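Local coordinates for uncharacterized protein (Legionella pneumophila subsp. pneumophila str. Philadelphia 1, PDB 4RXV), which is of uncharacterised molecular function, its N-terminal fragment carrying a RavJ peptidase domain of the papain-like clan CA that probably acts as a cysteine protease or related thiol enzyme, at residues A[27-32]-A[171-176]; A[69-74]-A[105-110]; A[76-81]-A[113-118]; A[135-140]-A[200-205]; A[181-186]-A[191-196]. One frame throughout, in Å; residues are numbered along the deposited sequence. Where two conformers were deposited one is given.

In the fold
The contacts all lie in the RavJ peptidase domain and form one connected network. Contacts 2 and 3 share helix 105-114, their centres about 9 Å apart. Helix 172-176 of contact 1 packs on that helix of contact 2, with P172 CG 3.4 Å from F105 O. The probable functional site lies between contacts 1 and 4: D171 OD2 and H139 NE2 are 2.6 Å apart, consistent with the His-Asn/Asp pair of clan CA peptidases. Contact 5 borders the same site, F192 CE1 lying 3.2 Å from D171 OD2. Contact 3 is the remote one, on the other side of the chain's centre from contacts 1 and 5, its centre about 23 Å from that of contact 1.

Contact 1. Residues A[27-32]-A[171-176]; sequences GNFPHC and DPWAVG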
# COMPACT_ATOMS: atom_id res chain seq x y z
N GLY A 27 0.24 -13.66 -10.91
CA GLY A 27 0.28 -15.08 -11.23
C GLY A 27 0.87 -15.95 -10.13
O GLY A 27 0.68 -17.15 -10.13
N ASN A 28 1.63 -15.34 -9.23
CA ASN A 28 2.23 -16.08 -8.12
C ASN A 28 1.28 -16.27 -6.95
O ASN A 28 1.55 -17.08 -6.05
CB ASN A 28 3.48 -15.36 -7.61
CG ASN A 28 4.64 -15.42 -8.59
OD1 ASN A 28 4.45 -15.45 -9.80
ND2 ASN A 28 5.85 -15.41 -8.05
N PHE A 29 0.18 -15.53 -6.94
CA PHE A 29 -0.73 -15.54 -5.79
C PHE A 29 -2.20 -15.72 -6.18
O PHE A 29 -3.06 -14.92 -5.82
CB PHE A 29 -0.57 -14.24 -5.01
CG PHE A 29 0.79 -14.02 -4.38
CD1 PHE A 29 1.05 -14.48 -3.10
CD2 PHE A 29 1.78 -13.32 -5.06
CE1 PHE A 29 2.28 -14.26 -2.51
CE2 PHE A 29 3.01 -13.10 -4.47
CZ PHE A 29 3.26 -13.57 -3.19
N PRO A 30 -2.53 -16.80 -6.90
CA PRO A 30 -3.94 -17.01 -7.29
C PRO A 30 -4.86 -17.10 -6.06
O PRO A 30 -6.05 -16.77 -6.14
CB PRO A 30 -3.88 -18.33 -8.07
CG PRO A 30 -2.67 -19.04 -7.55
CD PRO A 30 -1.68 -17.93 -7.31
N HIS A 31 -4.33 -17.59 -4.96
CA HIS A 31 -5.09 -17.73 -3.72
C HIS A 31 -5.41 -16.40 -3.04
O HIS A 31 -6.24 -16.37 -2.11
CB HIS A 31 -4.35 -18.64 -2.75
CG HIS A 31 -2.92 -18.28 -2.55
ND1 HIS A 31 -1.97 -18.39 -3.55
CD2 HIS A 31 -2.26 -17.87 -1.43
CE1 HIS A 31 -0.81 -18.00 -3.06
NE2 HIS A 31 -0.95 -17.71 -1.78
N CYS A 32 -4.77 -15.33 -3.50
CA CYS A 32 -5.02 -13.98 -3.00
C CYS A 32 -5.86 -13.16 -3.96
O CYS A 32 -6.16 -11.99 -3.65
CB CYS A 32 -3.69 -13.26 -2.75
SG CYS A 32 -2.72 -13.97 -1.41
N ASP A 171 -3.82 -1.80 2.47
CA ASP A 171 -3.21 -2.82 1.64
C ASP A 171 -3.62 -2.60 0.18
O ASP A 171 -4.57 -3.23 -0.32
CB ASP A 171 -3.63 -4.20 2.14
CG ASP A 171 -2.87 -5.33 1.46
OD1 ASP A 171 -2.18 -5.11 0.43
OD2 ASP A 171 -2.96 -6.47 1.98
N PRO A 172 -2.91 -1.72 -0.53
CA PRO A 172 -3.27 -1.47 -1.93
C PRO A 172 -3.11 -2.70 -2.83
O PRO A 172 -3.86 -2.86 -3.79
CB PRO A 172 -2.32 -0.35 -2.35
CG PRO A 172 -1.17 -0.43 -1.37
CD PRO A 172 -1.82 -0.84 -0.07
N TRP A 173 -2.15 -3.58 -2.53
CA TRP A 173 -2.02 -4.82 -3.29
C TRP A 173 -3.28 -5.65 -3.25
O TRP A 173 -3.68 -6.20 -4.28
CB TRP A 173 -0.80 -5.60 -2.82
CG TRP A 173 -0.46 -6.83 -3.60
CD1 TRP A 173 0.25 -6.90 -4.77
CD2 TRP A 173 -0.75 -8.18 -3.24
NE1 TRP A 173 0.43 -8.21 -5.13
CE2 TRP A 173 -0.18 -9.02 -4.21
CE3 TRP A 173 -1.41 -8.75 -2.16
CZ2 TRP A 173 -0.26 -10.43 -4.14
CZ3 TRP A 173 -1.51 -10.16 -2.09
CH2 TRP A 173 -0.92 -10.97 -3.08
N ALA A 174 -3.95 -5.72 -2.09
CA ALA A 174 -5.21 -6.45 -2.02
C ALA A 174 -6.22 -5.88 -3.02
O ALA A 174 -7.01 -6.63 -3.58
CB ALA A 174 -5.78 -6.40 -0.62
N VAL A 175 -6.23 -4.56 -3.20
CA VAL A 175 -7.15 -3.90 -4.13
C VAL A 175 -6.73 -4.18 -5.59
O VAL A 175 -7.57 -4.47 -6.44
CB VAL A 175 -7.23 -2.40 -3.83
CG1 VAL A 175 -8.20 -1.70 -4.80
CG2 VAL A 175 -7.71 -2.20 -2.40
N GLY A 176 -5.43 -4.16 -5.85
CA GLY A 176 -4.91 -4.61 -7.14
C GLY A 176 -5.30 -6.04 -7.47
O GLY A 176 -5.57 -6.39 -8.62
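A T-shaped aromatic cluster beside the probable His-Asp site forms where F29 and C32, on a loop, meet W173 of helix 172-176. The outer edge of the six-membered ring of W173 is directed at the face of F29, with planes at 83° and centroids 5.1 Å apart. Within this pair the nearest approach is W173 CZ2 to F29 CD2, 3.7 Å. C32 adds its CB 3.6 Å from W173 CH2, while its SG lies at the indole edge, a sulfur-aromatic contact. With CG anti to the backbone N (chi1 -174°), W173 reaches away from its helix, and the D25 carboxylate accepts from its NE1, fixing the ring's rotation. At the helix start, D171 OD1 caps A174 N at 3.1 Å, met from above the carboxylate plane, leaving OD2 to pair with H139, whose ring also meets the indole. This Asp-x-Trp order, the tryptophan lying against the histidine, is reminiscent of the Asn-x-Trp of papain and consistent with a papain-like site.

Contact 2. Residues A[69-74]-A[105-110]; sequences LTPKSA and FAYHSA
Y107 carries this contact, inserting its phenol from helix 105-114 against L69 and P71 of the loop before helix 74-84. The tight part is the CE2 flank and hydroxyl end of the ring. Its hydroxyl donates to L69 O over a short 2.5 Å, the donor tilted 22° from the carbonyl plane, which anchors the phenol at its far end. P71 lies over one face: CD sits 3.9 Å from the ring centroid and 25° off the normal, a CH-pi contact displaced toward the rim near CE2. L69 closes on that same CE2 with its CD2 at 3.7 Å, the two side chains running antiparallel alongside one another. L69 can do this because CG stands anti to the backbone N (chi1 175°), which brings the branch alongside the ring while the carbonyl holds the hydroxyl. The looser side begins at partly exposed T70; its CB is directed away from the tyrosine and its CA comes no nearer than 4.4 Å to Y107 OH. Beyond it the loop runs on to S73, the N-cap of helix 74-84. From that helix F80 meets the Y107 ring edge-to-face, and N140 of strand 136-146 packs beside the phenol.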
# COMPACT_ATOMS: atom_id res chain seq x y z
N LEU A 69 13.74 -3.35 -0.79
CA LEU A 69 13.66 -1.92 -0.53
C LEU A 69 13.04 -1.73 0.83
O LEU A 69 11.96 -2.28 1.09
CB LEU A 69 12.79 -1.27 -1.59
CG LEU A 69 12.53 0.21 -1.38
CD1 LEU A 69 13.83 0.99 -1.44
CD2 LEU A 69 11.51 0.68 -2.42
N THR A 70 13.71 -0.94 1.65
CA THR A 70 13.31 -0.72 3.03
C THR A 70 13.39 0.77 3.33
O THR A 70 14.39 1.25 3.87
CB THR A 70 14.23 -1.49 3.97
OG1 THR A 70 15.58 -1.01 3.83
CG2 THR A 70 14.19 -2.98 3.65
N PRO A 71 12.35 1.51 2.95
CA PRO A 71 12.47 2.95 3.17
C PRO A 71 12.36 3.27 4.65
O PRO A 71 11.58 2.69 5.40
CB PRO A 71 11.28 3.53 2.37
CG PRO A 71 10.84 2.40 1.45
CD PRO A 71 11.11 1.17 2.23
N LYS A 72 13.17 4.22 5.09
CA LYS A 72 13.25 4.49 6.51
C LYS A 72 12.89 5.92 6.85
O LYS A 72 13.06 6.31 7.99
CB LYS A 72 14.62 4.11 7.09
CG LYS A 72 14.93 2.62 6.92
CD LYS A 72 16.24 2.20 7.55
CE LYS A 72 16.57 0.75 7.22
NZ LYS A 72 15.84 -0.22 8.09
N SER A 73 12.36 6.68 5.88
CA SER A 73 11.97 8.07 6.09
C SER A 73 10.65 8.37 5.41
O SER A 73 10.33 7.80 4.36
CB SER A 73 13.04 9.03 5.53
OG SER A 73 12.99 9.10 4.12
N ALA A 74 9.90 9.30 5.98
CA ALA A 74 8.61 9.68 5.42
C ALA A 74 8.72 10.18 3.98
O ALA A 74 7.91 9.82 3.14
CB ALA A 74 7.93 10.71 6.31
N PHE A 105 4.06 -2.53 -2.79
CA PHE A 105 2.90 -1.71 -3.09
C PHE A 105 2.47 -0.86 -1.88
O PHE A 105 2.09 0.30 -2.04
CB PHE A 105 1.77 -2.63 -3.55
CG PHE A 105 0.75 -2.01 -4.52
CD1 PHE A 105 0.59 -0.66 -4.69
CD2 PHE A 105 -0.06 -2.86 -5.25
CE1 PHE A 105 -0.37 -0.16 -5.58
CE2 PHE A 105 -1.03 -2.38 -6.11
CZ PHE A 105 -1.19 -1.04 -6.27
N ALA A 106 2.52 -1.43 -0.68
CA ALA A 106 2.11 -0.74 0.52
C ALA A 106 2.84 0.60 0.70
O ALA A 106 2.30 1.49 1.34
CB ALA A 106 2.31 -1.62 1.73
N TYR A 107 4.04 0.74 0.16
CA TYR A 107 4.81 1.95 0.31
C TYR A 107 4.08 3.12 -0.35
O TYR A 107 4.22 4.25 0.11
CB TYR A 107 6.18 1.78 -0.32
CG TYR A 107 7.06 0.67 0.24
CD1 TYR A 107 6.75 -0.05 1.38
CD2 TYR A 107 8.21 0.31 -0.45
CE1 TYR A 107 7.56 -1.06 1.84
CE2 TYR A 107 9.02 -0.70 0.01
CZ TYR A 107 8.68 -1.39 1.14
OH TYR A 107 9.49 -2.40 1.62
N HIS A 108 3.34 2.86 -1.42
CA HIS A 108 2.58 3.91 -2.10
C HIS A 108 1.58 4.52 -1.12
O HIS A 108 1.50 5.73 -0.97
CB HIS A 108 1.87 3.30 -3.29
CG HIS A 108 1.21 4.28 -4.20
ND1 HIS A 108 0.12 5.04 -3.82
CD2 HIS A 108 1.49 4.59 -5.48
CE1 HIS A 108 -0.22 5.79 -4.84
NE2 HIS A 108 0.58 5.54 -5.86
N SER A 109 0.79 3.67 -0.48
CA SER A 109 -0.20 4.15 0.48
C SER A 109 0.43 4.80 1.70
O SER A 109 -0.13 5.79 2.20
CB SER A 109 -1.13 3.03 0.93
OG SER A 109 -1.87 2.50 -0.13
N ALA A 110 1.57 4.31 2.17
CA ALA A 110 2.27 5.00 3.24
C ALA A 110 2.57 6.44 2.84
O ALA A 110 2.38 7.36 3.64
CB ALA A 110 3.53 4.26 3.63

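Contact 3. Residues A[76-81]-A[113-118]; sequences EYIKFA and LLDDPQ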
# COMPACT_ATOMS: atom_id res chain seq x y z
N GLU A 76 10.75 9.36 1.66
CA GLU A 76 10.90 8.26 0.70
C GLU A 76 9.56 7.64 0.31
O GLU A 76 9.36 7.28 -0.83
CB GLU A 76 11.81 7.18 1.25
CG GLU A 76 13.27 7.55 1.26
CD GLU A 76 14.02 6.55 2.08
OE1 GLU A 76 14.46 5.54 1.50
OE2 GLU A 76 14.16 6.77 3.30
N TYR A 77 8.66 7.51 1.27
CA TYR A 77 7.34 6.96 0.97
C TYR A 77 6.54 7.91 0.08
O TYR A 77 5.88 7.47 -0.86
CB TYR A 77 6.58 6.64 2.25
CG TYR A 77 7.18 5.48 3.00
CD1 TYR A 77 7.02 4.18 2.54
CD2 TYR A 77 7.92 5.67 4.15
CE1 TYR A 77 7.57 3.10 3.19
CE2 TYR A 77 8.49 4.59 4.83
CZ TYR A 77 8.31 3.31 4.33
OH TYR A 77 8.85 2.20 4.93
N ILE A 78 6.62 9.21 0.36
CA ILE A 78 5.94 10.20 -0.48
C ILE A 78 6.49 10.14 -1.91
O ILE A 78 5.73 10.13 -2.89
CB ILE A 78 6.04 11.59 0.16
CG1 ILE A 78 5.29 11.58 1.51
CG2 ILE A 78 5.52 12.66 -0.78
CD1 ILE A 78 5.36 12.90 2.28
N LYS A 79 7.81 10.07 -2.05
CA LYS A 79 8.41 9.98 -3.37
C LYS A 79 8.01 8.71 -4.10
O LYS A 79 7.83 8.73 -5.30
CB LYS A 79 9.93 10.07 -3.27
CG LYS A 79 10.44 11.50 -3.20
CD LYS A 79 11.95 11.55 -3.31
CE LYS A 79 12.58 11.11 -2.01
NZ LYS A 79 13.98 10.68 -2.19
N PHE A 80 7.89 7.61 -3.36
CA PHE A 80 7.48 6.33 -3.96
C PHE A 80 6.11 6.49 -4.64
O PHE A 80 5.93 6.11 -5.79
CB PHE A 80 7.45 5.24 -2.89
CG PHE A 80 7.17 3.85 -3.41
CD1 PHE A 80 5.89 3.44 -3.69
CD2 PHE A 80 8.20 2.94 -3.57
CE1 PHE A 80 5.63 2.17 -4.16
CE2 PHE A 80 7.96 1.65 -4.03
CZ PHE A 80 6.67 1.27 -4.33
N ALA A 81 5.16 7.08 -3.93
CA ALA A 81 3.84 7.31 -4.50
C ALA A 81 3.90 8.24 -5.71
O ALA A 81 3.25 8.00 -6.73
CB ALA A 81 2.92 7.89 -3.46
N LEU A 113 -0.65 8.61 2.85
CA LEU A 113 -1.09 8.90 4.20
C LEU A 113 -0.16 9.87 4.92
O LEU A 113 -0.63 10.76 5.62
CB LEU A 113 -1.21 7.60 4.98
CG LEU A 113 -2.25 6.65 4.39
CD1 LEU A 113 -2.07 5.25 4.97
CD2 LEU A 113 -3.65 7.16 4.50
N LEU A 114 1.14 9.72 4.74
CA LEU A 114 2.13 10.60 5.34
C LEU A 114 2.02 12.01 4.77
O LEU A 114 2.46 12.97 5.39
CB LEU A 114 3.55 10.03 5.17
CG LEU A 114 3.85 8.85 6.12
CD1 LEU A 114 5.01 8.03 5.63
CD2 LEU A 114 4.10 9.34 7.52
N ASP A 115 1.49 12.14 3.56
CA ASP A 115 1.37 13.43 2.89
C ASP A 115 0.14 14.21 3.34
O ASP A 115 -0.02 15.33 2.93
CB ASP A 115 1.30 13.22 1.38
CG ASP A 115 1.47 14.49 0.61
OD1 ASP A 115 2.50 15.16 0.81
OD2 ASP A 115 0.57 14.83 -0.18
N ASP A 116 -0.71 13.60 4.16
CA ASP A 116 -1.97 14.22 4.58
C ASP A 116 -1.84 14.88 5.96
O ASP A 116 -1.56 14.22 6.94
CB ASP A 116 -3.06 13.15 4.61
CG ASP A 116 -4.44 13.73 4.85
OD1 ASP A 116 -4.66 14.30 5.93
OD2 ASP A 116 -5.31 13.58 3.96
N PRO A 117 -2.10 16.18 6.04
CA PRO A 117 -1.89 16.86 7.33
C PRO A 117 -2.86 16.46 8.44
O PRO A 117 -2.50 16.47 9.61
CB PRO A 117 -2.06 18.35 6.98
CG PRO A 117 -2.90 18.34 5.76
CD PRO A 117 -2.53 17.12 4.99
N GLN A 118 -4.07 16.06 8.07
CA GLN A 118 -5.05 15.68 9.09
C GLN A 118 -4.79 14.26 9.59
O GLN A 118 -5.12 13.90 10.71
CB GLN A 118 -6.46 15.81 8.54
CG GLN A 118 -6.84 17.24 8.21
CD GLN A 118 -8.21 17.34 7.58
OE1 GLN A 118 -8.76 16.35 7.09
NE2 GLN A 118 -8.77 18.54 7.58
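Y77 and I78, successive residues of helix 74-84, pack on L114 of helix 105-114 and on D115, the next residue in the chain. The apolar contacts come first. L114 CD1 approaches Y77 at the root of its side chain, 4.0 Å from CB, and lies equally far from CD2, obliquely to the ring. I78 CG1 faces L114 CB at the longer distance of 4.3 Å. Extended beyond CG1 (chi2 178°), the isoleucine reaches on to the backbone of D115, where its CD1 lies 4.1 Å from CA.

The second kind is apolar against polar. I78 CD1 also rests 3.9 Å from D115 OD1, the two side chains crossing at about a right angle. That buried carboxylate is satisfied from elsewhere: Q220 N donates to OD1 and L221 N to OD2, both backbone amides of the C-terminal tail.

Local to 113-118, and not part of the contact itself, D116 caps the weakly bonded helix that follows, its OD1 accepting weakly from Q118 N and also from I119 N.

Around these contacts, Y77 meets A110 of helix 105-114 and V127 of strand 123-133, L114 touches V125 of the same strand, and I78 also touches T216 and L221 of the tail.

Contact 4. Residues A[135-140]-A[200-205]; sequences GRYLHN and PATVNY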
# COMPACT_ATOMS: atom_id res chain seq x y z
N GLY A 135 10.34 -17.88 7.50
CA GLY A 135 11.32 -16.89 7.89
C GLY A 135 11.30 -15.64 7.03
O GLY A 135 11.98 -14.66 7.35
N ARG A 136 10.53 -15.70 5.94
CA ARG A 136 10.34 -14.57 5.04
C ARG A 136 8.97 -13.94 5.30
O ARG A 136 8.03 -14.61 5.69
CB ARG A 136 10.43 -15.01 3.56
CG ARG A 136 11.80 -15.53 3.12
CD ARG A 136 11.78 -16.06 1.69
NE ARG A 136 10.92 -17.24 1.58
CZ ARG A 136 10.06 -17.48 0.60
NH1 ARG A 136 9.93 -16.66 -0.43
NH2 ARG A 136 9.32 -18.58 0.64
N TYR A 137 8.87 -12.65 5.06
CA TYR A 137 7.59 -11.96 5.11
C TYR A 137 7.26 -11.52 3.68
O TYR A 137 7.89 -10.63 3.13
CB TYR A 137 7.69 -10.76 6.05
CG TYR A 137 7.92 -11.13 7.49
CD1 TYR A 137 6.87 -11.40 8.36
CD2 TYR A 137 9.20 -11.18 7.99
CE1 TYR A 137 7.10 -11.71 9.70
CE2 TYR A 137 9.45 -11.49 9.32
CZ TYR A 137 8.40 -11.75 10.17
OH TYR A 137 8.64 -12.06 11.50
N LEU A 138 6.31 -12.20 3.05
CA LEU A 138 6.07 -12.02 1.62
C LEU A 138 5.39 -10.71 1.25
O LEU A 138 5.46 -10.30 0.10
CB LEU A 138 5.19 -13.15 1.08
CG LEU A 138 5.72 -14.55 1.24
CD1 LEU A 138 4.76 -15.55 0.62
CD2 LEU A 138 7.09 -14.69 0.61
N HIS A 139 4.71 -10.08 2.19
CA HIS A 139 3.75 -9.02 1.87
C HIS A 139 3.85 -7.87 2.85
O HIS A 139 3.58 -8.05 4.03
CB HIS A 139 2.37 -9.64 1.97
CG HIS A 139 1.25 -8.70 1.66
ND1 HIS A 139 1.31 -7.76 0.66
CD2 HIS A 139 0.02 -8.60 2.21
CE1 HIS A 139 0.17 -7.09 0.62
NE2 HIS A 139 -0.63 -7.59 1.54
N ASN A 140 4.19 -6.69 2.38
CA ASN A 140 4.21 -5.53 3.26
C ASN A 140 2.83 -4.88 3.30
O ASN A 140 2.08 -4.91 2.31
CB ASN A 140 5.30 -4.56 2.88
CG ASN A 140 6.68 -5.20 3.00
OD1 ASN A 140 6.93 -5.95 3.93
ND2 ASN A 140 7.55 -4.91 2.07
N PRO A 200 2.11 -13.62 12.35
CA PRO A 200 3.04 -12.62 12.91
C PRO A 200 3.58 -11.70 11.82
O PRO A 200 3.65 -12.05 10.64
CB PRO A 200 4.16 -13.48 13.47
CG PRO A 200 4.18 -14.67 12.59
CD PRO A 200 2.73 -14.95 12.30
N ALA A 201 3.99 -10.52 12.26
CA ALA A 201 4.53 -9.51 11.36
C ALA A 201 5.77 -8.90 11.96
O ALA A 201 6.06 -9.10 13.14
CB ALA A 201 3.46 -8.42 11.08
N THR A 202 6.52 -8.16 11.15
CA THR A 202 7.69 -7.44 11.59
C THR A 202 7.52 -5.97 11.23
O THR A 202 7.05 -5.63 10.16
CB THR A 202 8.98 -8.05 10.99
OG1 THR A 202 10.11 -7.39 11.57
CG2 THR A 202 9.04 -7.93 9.47
N VAL A 203 7.92 -5.08 12.11
CA VAL A 203 7.67 -3.66 11.90
C VAL A 203 8.90 -2.97 11.35
O VAL A 203 9.86 -2.73 12.10
CB VAL A 203 7.18 -2.96 13.17
CG1 VAL A 203 6.80 -1.53 12.85
CG2 VAL A 203 5.98 -3.70 13.76
N ASN A 204 8.88 -2.64 10.07
CA ASN A 204 10.05 -2.11 9.40
C ASN A 204 10.17 -0.60 9.44
O ASN A 204 11.26 -0.07 9.25
CB ASN A 204 10.14 -2.62 7.98
CG ASN A 204 10.44 -4.10 7.93
OD1 ASN A 204 9.71 -4.88 7.32
ND2 ASN A 204 11.48 -4.50 8.63
N TYR A 205 9.07 0.10 9.66
CA TYR A 205 9.09 1.56 9.74
C TYR A 205 8.00 2.01 10.68
O TYR A 205 6.87 1.52 10.60
CB TYR A 205 8.88 2.18 8.35
CG TYR A 205 8.68 3.70 8.38
CD1 TYR A 205 9.76 4.54 8.55
CD2 TYR A 205 7.42 4.26 8.28
CE1 TYR A 205 9.60 5.92 8.59
CE2 TYR A 205 7.25 5.65 8.32
CZ TYR A 205 8.33 6.46 8.48
OH TYR A 205 8.12 7.82 8.52
O HOH W 1 7.76 -3.79 5.78
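Y137 and T202 meet across one face of the antiparallel sheet, and the CH-pi contact between them dominates. The methyl CG2 of T202 stands over the phenol 3.7 Å from its centroid, 17° off the normal, and is shifted toward the CD2-CE2 side. The threonine's first torsion explains this: with OG1 anti to the backbone N (chi1 -174°), the methyl takes the crowded position between N and the carbonyl carbon and is directed at the ring.

Edge and oblique contacts come from the residues just before. P200 O lies in the ring plane, 3.6 Å from Y137 CE1, and A201 CA comes obliquely to the same carbon at 3.8 Å. The phenol hydroxyl has its own partner in Q157 NE2.

The two strands are not sheet neighbours: strand 123-133 runs between them, so Y137 and T202 meet over its backbone. Each of the two strands flanking 123-133 carries a classic beta bulge against it, L138 and H139 facing S130, N204 and Y205 facing V127.

Water supplies the polar link farther along. One molecule donates to N204 OD1 at 2.7 Å and, more weakly, to N140 OD1 at 3.0 Å, bridging the asparagines; N140 ND2 meanwhile donates to S103 O.

Contact 5. Residues A[181-186]-A[191-196]; sequences PEQALA and QFAYNR
Q183 and A193 make the central bond, in which A193 N donates to Q183 O at 2.9 Å and 162°, in the carbonyl plane and on a lone pair. Q183 O also lies at the edge of the F192 ring, 3.4 Å from CD1. In return Q183 CA presents its hydrogen to Q191 O at 3.2 Å, so the two backbones touch through one conventional bond and two CA-H...O contacts, the other from F192 CA to Q183 O at 3.5 Å. Q191 adds a side-chain grip: in one of its two conformers the extended chain carries NE2 to a lone pair of E182 O at 3.0 Å, the acceptor close to the amide plane.

Next come the groups that set these partners. P181 O accepts from both A184 N and L185 N, holding the 3-10 turn that presents the carbonyls of E182 and Q183. Opposite, the type I turn from F192 to N195, closed by a weak N195 N to F192 O bond, places Y194 N over the centre of the F192 ring.

Farther out, A184 pairs through its backbone with D171, and Y194 OH bonds to C32 O. The whole is a 3-10 turn docked onto a type I beta turn, bordering the probable papain-like site.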
# COMPACT_ATOMS: atom_id res chain seq x y z
N PRO A 181 -12.35 -1.86 -1.46
CA PRO A 181 -11.78 -0.99 -0.43
C PRO A 181 -12.16 -1.39 0.99
O PRO A 181 -11.38 -1.19 1.92
CB PRO A 181 -12.32 0.41 -0.82
CG PRO A 181 -12.58 0.32 -2.28
CD PRO A 181 -13.03 -1.10 -2.52
N GLU A 182 -13.37 -1.91 1.16
CA GLU A 182 -13.86 -2.26 2.49
C GLU A 182 -13.12 -3.45 3.10
O GLU A 182 -13.31 -3.75 4.27
CB GLU A 182 -15.35 -2.52 2.45
CG GLU A 182 -16.18 -1.31 2.08
CD GLU A 182 -16.22 -1.01 0.59
OE1 GLU A 182 -15.77 -1.83 -0.25
OE2 GLU A 182 -16.77 0.07 0.25
N GLN A 183 -12.32 -4.13 2.30
CA GLN A 183 -11.47 -5.22 2.78
C GLN A 183 -9.99 -4.87 2.79
O GLN A 183 -9.17 -5.74 3.06
CB GLN A 183 -11.66 -6.46 1.91
CG GLN A 183 -13.00 -7.11 2.10
CD GLN A 183 -13.18 -8.34 1.24
OE1 GLN A 183 -12.26 -8.78 0.54
NE2 GLN A 183 -14.39 -8.91 1.27
N ALA A 184 -9.63 -3.61 2.51
CA ALA A 184 -8.22 -3.30 2.27
C ALA A 184 -7.78 -1.89 2.56
O ALA A 184 -6.60 -1.70 2.82
CB ALA A 184 -7.88 -3.63 0.82
N LEU A 185 -8.64 -0.89 2.44
CA LEU A 185 -8.21 0.51 2.50
C LEU A 185 -8.76 1.18 3.77
O LEU A 185 -9.87 1.72 3.78
CB LEU A 185 -8.62 1.27 1.25
CG LEU A 185 -8.05 0.73 -0.07
CD1 LEU A 185 -8.52 1.54 -1.26
CD2 LEU A 185 -6.50 0.67 -0.04
N ALA A 186 -7.93 1.18 4.81
CA ALA A 186 -8.18 1.83 6.09
C ALA A 186 -9.34 1.16 6.83
O ALA A 186 -10.37 1.78 7.11
CB ALA A 186 -8.39 3.32 5.93
N GLN A 191 -12.22 -6.83 9.13
CA GLN A 191 -12.63 -6.52 7.75
C GLN A 191 -11.56 -6.90 6.70
O GLN A 191 -11.87 -6.93 5.51
CB GLN A 191 -13.00 -5.01 7.56
CG GLN A 191 -14.43 -4.53 8.02
CD GLN A 191 -14.72 -2.99 7.87
OE1 GLN A 191 -15.09 -2.34 8.87
NE2 GLN A 191 -14.62 -2.42 6.62
N PHE A 192 -10.33 -7.21 7.11
CA PHE A 192 -9.20 -7.29 6.18
C PHE A 192 -9.19 -8.59 5.39
O PHE A 192 -9.31 -9.66 5.96
CB PHE A 192 -7.91 -7.07 6.98
CG PHE A 192 -6.63 -7.26 6.18
CD1 PHE A 192 -6.44 -6.69 4.92
CD2 PHE A 192 -5.58 -7.98 6.73
CE1 PHE A 192 -5.27 -6.88 4.23
CE2 PHE A 192 -4.41 -8.16 6.03
CZ PHE A 192 -4.24 -7.60 4.80
N ALA A 193 -9.00 -8.47 4.08
CA ALA A 193 -8.99 -9.61 3.16
C ALA A 193 -8.06 -10.72 3.59
O ALA A 193 -8.39 -11.88 3.37
CB ALA A 193 -8.57 -9.14 1.79
N TYR A 194 -6.89 -10.38 4.11
CA TYR A 194 -5.86 -11.39 4.42
C TYR A 194 -5.63 -11.47 5.92
O TYR A 194 -4.50 -11.62 6.40
CB TYR A 194 -4.56 -11.11 3.65
CG TYR A 194 -4.74 -10.88 2.17
CD1 TYR A 194 -5.48 -11.74 1.37
CD2 TYR A 194 -4.14 -9.79 1.57
CE1 TYR A 194 -5.65 -11.50 0.01
CE2 TYR A 194 -4.28 -9.56 0.20
CZ TYR A 194 -5.03 -10.41 -0.57
OH TYR A 194 -5.14 -10.11 -1.91
N ASN A 195 -6.70 -11.39 6.69
CA ASN A 195 -6.55 -11.28 8.13
C ASN A 195 -6.03 -12.54 8.82
O ASN A 195 -5.54 -12.42 9.94
CB ASN A 195 -7.79 -10.77 8.83
CG ASN A 195 -8.97 -11.64 8.68
OD1 ASN A 195 -8.94 -12.72 8.08
ND2 ASN A 195 -10.05 -11.19 9.27
N ARG A 196 -6.07 -13.72 8.21
CA ARG A 196 -5.46 -14.89 8.83
C ARG A 196 -3.96 -15.01 8.59
O ARG A 196 -3.31 -15.87 9.19
CB ARG A 196 -6.17 -16.17 8.39
CG ARG A 196 -7.64 -16.17 8.75
CD ARG A 196 -7.86 -16.27 10.24
NE ARG A 196 -9.27 -16.10 10.57
CZ ARG A 196 -9.80 -15.08 11.26
NH1 ARG A 196 -9.03 -14.11 11.74
NH2 ARG A 196 -11.11 -15.04 11.47